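Local coordinates for protein putative NADPH-dependent oxidoreductase (Desulfitobacterium hafniense DCB-2, PDB 3DB2) that probably catalyses an NAD(P)H-dependent oxidation or reduction as a two-domain dehydrogenase of the GFO/IDH/MocA family, its physiological substrate unknown, at residues Leu132-Glu146 / Ile243-Gln255. Numbering follows the deposited sequence. Where two conformers were deposited one is given.
Sequences LRKMKEMIDTKEIGE and INVYGTKANLFYQ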
# COMPACT_ATOMS: atom_id res chain seq x y z
N LEU C 132 -15.40 -10.87 -1.66
CA LEU C 132 -15.08 -10.52 -0.27
C LEU C 132 -15.49 -11.62 0.70
O LEU C 132 -14.85 -11.95 1.72
CB LEU C 132 -15.75 -9.18 0.03
CG LEU C 132 -14.91 -7.93 -0.15
CD1 LEU C 132 -13.71 -7.92 0.79
CD2 LEU C 132 -14.47 -7.82 -1.62
N ARG C 133 -16.62 -12.25 0.37
CA ARG C 133 -17.10 -13.43 1.11
C ARG C 133 -16.08 -14.58 1.07
O ARG C 133 -15.86 -15.25 2.07
CB ARG C 133 -18.46 -13.91 0.62
CG ARG C 133 -19.62 -12.96 0.80
CD ARG C 133 -19.77 -12.49 2.24
NE ARG C 133 -21.01 -11.82 2.55
CZ ARG C 133 -21.34 -11.04 3.56
NH1 ARG C 133 -20.51 -10.72 4.53
NH2 ARG C 133 -22.57 -10.53 3.63
N LYS C 134 -15.46 -14.79 -0.08
CA LYS C 134 -14.51 -15.88 -0.23
C LYS C 134 -13.25 -15.53 0.54
O LYS C 134 -12.66 -16.34 1.27
CB LYS C 134 -14.28 -16.12 -1.73
CG LYS C 134 -13.22 -17.16 -2.05
CD LYS C 134 -13.75 -18.53 -1.63
CE LYS C 134 -12.61 -19.52 -1.52
NZ LYS C 134 -12.89 -20.68 -2.42
N MSE C 135 -12.80 -14.27 0.39
CA MSE C 135 -11.60 -13.84 1.12
C MSE C 135 -11.78 -13.99 2.62
O MSE C 135 -10.86 -14.37 3.36
CB MSE C 135 -11.22 -12.40 0.73
CG MSE C 135 -10.74 -12.29 -0.72
SE MSE C 135 -10.71 -10.40 -1.28
CE MSE C 135 -9.09 -10.00 -0.30
N LYS C 136 -12.96 -13.74 3.13
CA LYS C 136 -13.32 -13.85 4.53
C LYS C 136 -13.21 -15.31 4.95
O LYS C 136 -12.61 -15.67 5.99
CB LYS C 136 -14.73 -13.29 4.76
CG LYS C 136 -15.15 -13.33 6.23
CD LYS C 136 -14.10 -12.63 7.07
CE LYS C 136 -14.70 -12.09 8.36
NZ LYS C 136 -13.68 -12.09 9.44
N GLU C 137 -13.76 -16.19 4.15
CA GLU C 137 -13.67 -17.64 4.38
C GLU C 137 -12.21 -18.07 4.48
O GLU C 137 -11.83 -18.74 5.45
CB GLU C 137 -14.35 -18.36 3.24
CG GLU C 137 -14.68 -19.83 3.34
CD GLU C 137 -15.80 -20.13 2.34
OE1 GLU C 137 -16.98 -19.98 2.74
OE2 GLU C 137 -15.49 -20.46 1.18
N MSE C 138 -11.40 -17.65 3.49
CA MSE C 138 -10.00 -18.07 3.45
C MSE C 138 -9.24 -17.59 4.67
O MSE C 138 -8.37 -18.29 5.22
CB MSE C 138 -9.33 -17.63 2.16
CG MSE C 138 -9.90 -18.36 0.94
SE MSE C 138 -9.33 -17.61 -0.77
CE MSE C 138 -7.89 -18.86 -1.15
N ILE C 139 -9.56 -16.39 5.15
CA ILE C 139 -8.93 -15.86 6.36
C ILE C 139 -9.46 -16.58 7.58
O ILE C 139 -8.71 -16.91 8.51
CB ILE C 139 -9.21 -14.35 6.46
CG1 ILE C 139 -8.47 -13.55 5.37
CG2 ILE C 139 -8.92 -13.78 7.83
CD1 ILE C 139 -8.96 -12.12 5.25
N ASP C 140 -10.77 -16.85 7.67
CA ASP C 140 -11.29 -17.35 8.93
C ASP C 140 -10.87 -18.79 9.20
O ASP C 140 -10.58 -19.11 10.36
CB ASP C 140 -12.81 -17.24 8.98
CG ASP C 140 -13.22 -15.81 9.32
OD1 ASP C 140 -12.33 -14.99 9.66
OD2 ASP C 140 -14.44 -15.56 9.21
N THR C 141 -10.84 -19.59 8.16
CA THR C 141 -10.43 -20.98 8.21
C THR C 141 -8.90 -21.05 8.28
O THR C 141 -8.37 -22.14 8.47
CB THR C 141 -10.87 -21.79 6.99
OG1 THR C 141 -10.40 -21.14 5.79
CG2 THR C 141 -12.37 -21.85 6.73
N LYS C 142 -8.20 -19.93 8.12
CA LYS C 142 -6.74 -19.99 8.18
C LYS C 142 -6.12 -20.70 6.98
O LYS C 142 -4.99 -21.21 7.01
CB LYS C 142 -6.24 -20.64 9.49
CG LYS C 142 -6.79 -20.00 10.76
CD LYS C 142 -6.31 -18.59 10.95
CE LYS C 142 -7.07 -17.76 11.96
NZ LYS C 142 -7.96 -16.77 11.26
N GLU C 143 -6.85 -20.72 5.87
CA GLU C 143 -6.40 -21.35 4.64
C GLU C 143 -5.09 -20.66 4.22
O GLU C 143 -4.11 -21.28 3.78
CB GLU C 143 -7.44 -21.32 3.52
CG GLU C 143 -7.03 -22.09 2.28
CD GLU C 143 -7.90 -21.93 1.05
OE1 GLU C 143 -9.13 -21.70 1.11
OE2 GLU C 143 -7.36 -22.04 -0.09
N ILE C 144 -5.04 -19.34 4.38
CA ILE C 144 -3.84 -18.60 4.00
C ILE C 144 -2.87 -18.40 5.16
O ILE C 144 -1.91 -17.65 5.08
CB ILE C 144 -4.28 -17.22 3.46
CG1 ILE C 144 -4.95 -16.29 4.48
CG2 ILE C 144 -5.17 -17.47 2.25
CD1 ILE C 144 -4.97 -14.84 3.98
N GLY C 145 -3.13 -19.08 6.26
CA GLY C 145 -2.38 -18.98 7.49
C GLY C 145 -2.91 -17.75 8.22
O GLY C 145 -4.09 -17.45 7.99
N GLU C 146 -2.04 -17.11 8.99
CA GLU C 146 -2.41 -15.92 9.75
C GLU C 146 -2.08 -14.64 8.98
O GLU C 146 -1.02 -14.50 8.41
CB GLU C 146 -1.68 -15.81 11.08
CG GLU C 146 -2.04 -16.94 12.05
CD GLU C 146 -3.42 -16.76 12.67
OE1 GLU C 146 -3.93 -15.62 12.71
OE2 GLU C 146 -4.02 -17.76 13.13
N ILE C 243 -7.35 -5.00 -3.06
CA ILE C 243 -7.11 -5.46 -1.71
C ILE C 243 -6.03 -6.56 -1.80
O ILE C 243 -6.19 -7.52 -2.57
CB ILE C 243 -8.37 -6.02 -1.04
CG1 ILE C 243 -9.58 -5.09 -1.13
CG2 ILE C 243 -8.13 -6.42 0.42
CD1 ILE C 243 -10.80 -5.54 -0.37
N ASN C 244 -4.97 -6.38 -1.04
CA ASN C 244 -3.89 -7.35 -0.96
C ASN C 244 -3.87 -7.78 0.51
O ASN C 244 -3.82 -6.95 1.41
CB ASN C 244 -2.52 -6.81 -1.33
CG ASN C 244 -2.47 -6.22 -2.73
OD1 ASN C 244 -3.07 -6.77 -3.63
ND2 ASN C 244 -1.78 -5.13 -2.91
N VAL C 245 -3.92 -9.06 0.74
CA VAL C 245 -3.87 -9.67 2.05
C VAL C 245 -2.61 -10.57 2.12
O VAL C 245 -2.45 -11.42 1.25
CB VAL C 245 -5.10 -10.54 2.30
CG1 VAL C 245 -5.11 -11.09 3.70
CG2 VAL C 245 -6.37 -9.73 2.02
N TYR C 246 -1.81 -10.34 3.14
CA TYR C 246 -0.57 -11.06 3.35
C TYR C 246 -0.77 -12.03 4.51
O TYR C 246 -1.07 -11.56 5.62
CB TYR C 246 0.55 -10.06 3.66
CG TYR C 246 0.72 -9.11 2.47
CD1 TYR C 246 1.41 -9.53 1.34
CD2 TYR C 246 0.20 -7.82 2.47
CE1 TYR C 246 1.57 -8.68 0.26
CE2 TYR C 246 0.38 -6.99 1.37
CZ TYR C 246 1.06 -7.40 0.26
OH TYR C 246 1.25 -6.58 -0.86
N GLY C 247 -0.58 -13.31 4.23
CA GLY C 247 -0.79 -14.40 5.16
C GLY C 247 0.49 -15.21 5.32
O GLY C 247 1.38 -15.06 4.46
N THR C 248 0.57 -15.98 6.42
CA THR C 248 1.85 -16.68 6.68
C THR C 248 2.03 -17.87 5.75
O THR C 248 3.16 -18.31 5.55
CB THR C 248 1.97 -17.13 8.15
OG1 THR C 248 0.76 -17.86 8.44
CG2 THR C 248 2.02 -15.96 9.13
N LYS C 249 0.95 -18.39 5.18
CA LYS C 249 0.97 -19.46 4.21
C LYS C 249 0.71 -19.01 2.78
O LYS C 249 1.06 -19.68 1.82
CB LYS C 249 -0.11 -20.51 4.49
CG LYS C 249 -0.13 -21.21 5.83
CD LYS C 249 -1.02 -22.45 5.77
CE LYS C 249 -2.35 -22.31 6.45
NZ LYS C 249 -2.34 -22.42 7.94
N ALA C 250 0.02 -17.85 2.63
CA ALA C 250 -0.39 -17.45 1.28
C ALA C 250 -0.79 -15.97 1.25
O ALA C 250 -1.28 -15.50 2.28
CB ALA C 250 -1.57 -18.32 0.84
N ASN C 251 -0.61 -15.34 0.10
CA ASN C 251 -1.13 -13.96 -0.07
C ASN C 251 -2.30 -13.95 -1.04
O ASN C 251 -2.34 -14.75 -1.97
CB ASN C 251 -0.03 -13.08 -0.61
CG ASN C 251 1.17 -12.98 0.30
OD1 ASN C 251 1.09 -13.02 1.51
ND2 ASN C 251 2.35 -12.84 -0.32
N LEU C 252 -3.23 -13.02 -0.85
CA LEU C 252 -4.32 -12.82 -1.80
C LEU C 252 -4.20 -11.44 -2.45
O LEU C 252 -3.93 -10.46 -1.73
CB LEU C 252 -5.65 -12.89 -1.08
CG LEU C 252 -5.94 -14.10 -0.23
CD1 LEU C 252 -7.22 -13.90 0.57
CD2 LEU C 252 -6.02 -15.34 -1.11
N PHE C 253 -4.44 -11.41 -3.74
CA PHE C 253 -4.45 -10.17 -4.52
C PHE C 253 -5.77 -10.07 -5.27
O PHE C 253 -6.05 -10.84 -6.17
CB PHE C 253 -3.31 -10.11 -5.53
CG PHE C 253 -1.94 -10.38 -4.94
CD1 PHE C 253 -1.38 -9.48 -4.06
CD2 PHE C 253 -1.25 -11.54 -5.31
CE1 PHE C 253 -0.12 -9.73 -3.53
CE2 PHE C 253 0.01 -11.79 -4.76
CZ PHE C 253 0.54 -10.91 -3.85
N TYR C 254 -6.58 -9.09 -4.90
CA TYR C 254 -7.89 -8.83 -5.48
C TYR C 254 -7.87 -7.47 -6.20
O TYR C 254 -7.31 -6.50 -5.66
CB TYR C 254 -8.95 -8.80 -4.41
CG TYR C 254 -10.34 -8.36 -4.76
CD1 TYR C 254 -11.18 -9.18 -5.51
CD2 TYR C 254 -10.86 -7.14 -4.34
CE1 TYR C 254 -12.46 -8.78 -5.84
CE2 TYR C 254 -12.16 -6.75 -4.66
CZ TYR C 254 -12.95 -7.57 -5.41
OH TYR C 254 -14.25 -7.24 -5.76
N GLN C 255 -8.45 -7.46 -7.38
CA GLN C 255 -8.68 -6.30 -8.22
C GLN C 255 -10.13 -6.26 -8.69
O GLN C 255 -10.64 -7.29 -9.13
CB GLN C 255 -7.79 -6.33 -9.48
CG GLN C 255 -6.36 -5.90 -9.29
CD GLN C 255 -6.12 -4.41 -9.27
OE1 GLN C 255 -7.00 -3.61 -9.59
NE2 GLN C 255 -4.93 -3.97 -8.87
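M135 of helix 132-140 packs on the hairpin of strands 243-247 and 250-255, the helix running nearly parallel to the first strand and antiparallel to the second. A bend at chi3 (76°) brings its methyl CE against V245 CG2 (3.6 Å) and I243 CG2. The selenium of this selenomethionine makes an oblique Met-aromatic contact with Y254, 4.6 Å from the ring centroid. L132 forks at the same end, CD1 meeting I243 CD1 and CD2 nearing Y254 CE2. Further along, L252 passes alongside M135 in the opposite direction and puts CD2 against the selenium and methyl of M138. I144 packs near the turn, its CD1 3.8 Å from V245 CG1 and its CB 3.9 Å from A250 CB.

The polar contacts gather at the hairpin turn. I144 O accepts K249 N (3.0 Å) and, more weakly, A250 N. T248 clasps E146 twice: OG1 takes the backbone N-H at 3.0 Å, while its own N bonds weakly to E146 O. A valine in its place would probably leave E146 N without this acceptor, with only the weak T248 N bond still joining the two residues.

A Schellman motif at K142 and a type I turn from K142 to G145 lead from the helix to strand 147-155, which pairs antiparallel with strand 240-247. The helix thus packs on one face of the GFO/IDH/MocA C-terminal domain's mixed sheet, where L273 of strand 271-278, beside 250-256, also touches M135, and helix 183-194 flanks L132 and I243.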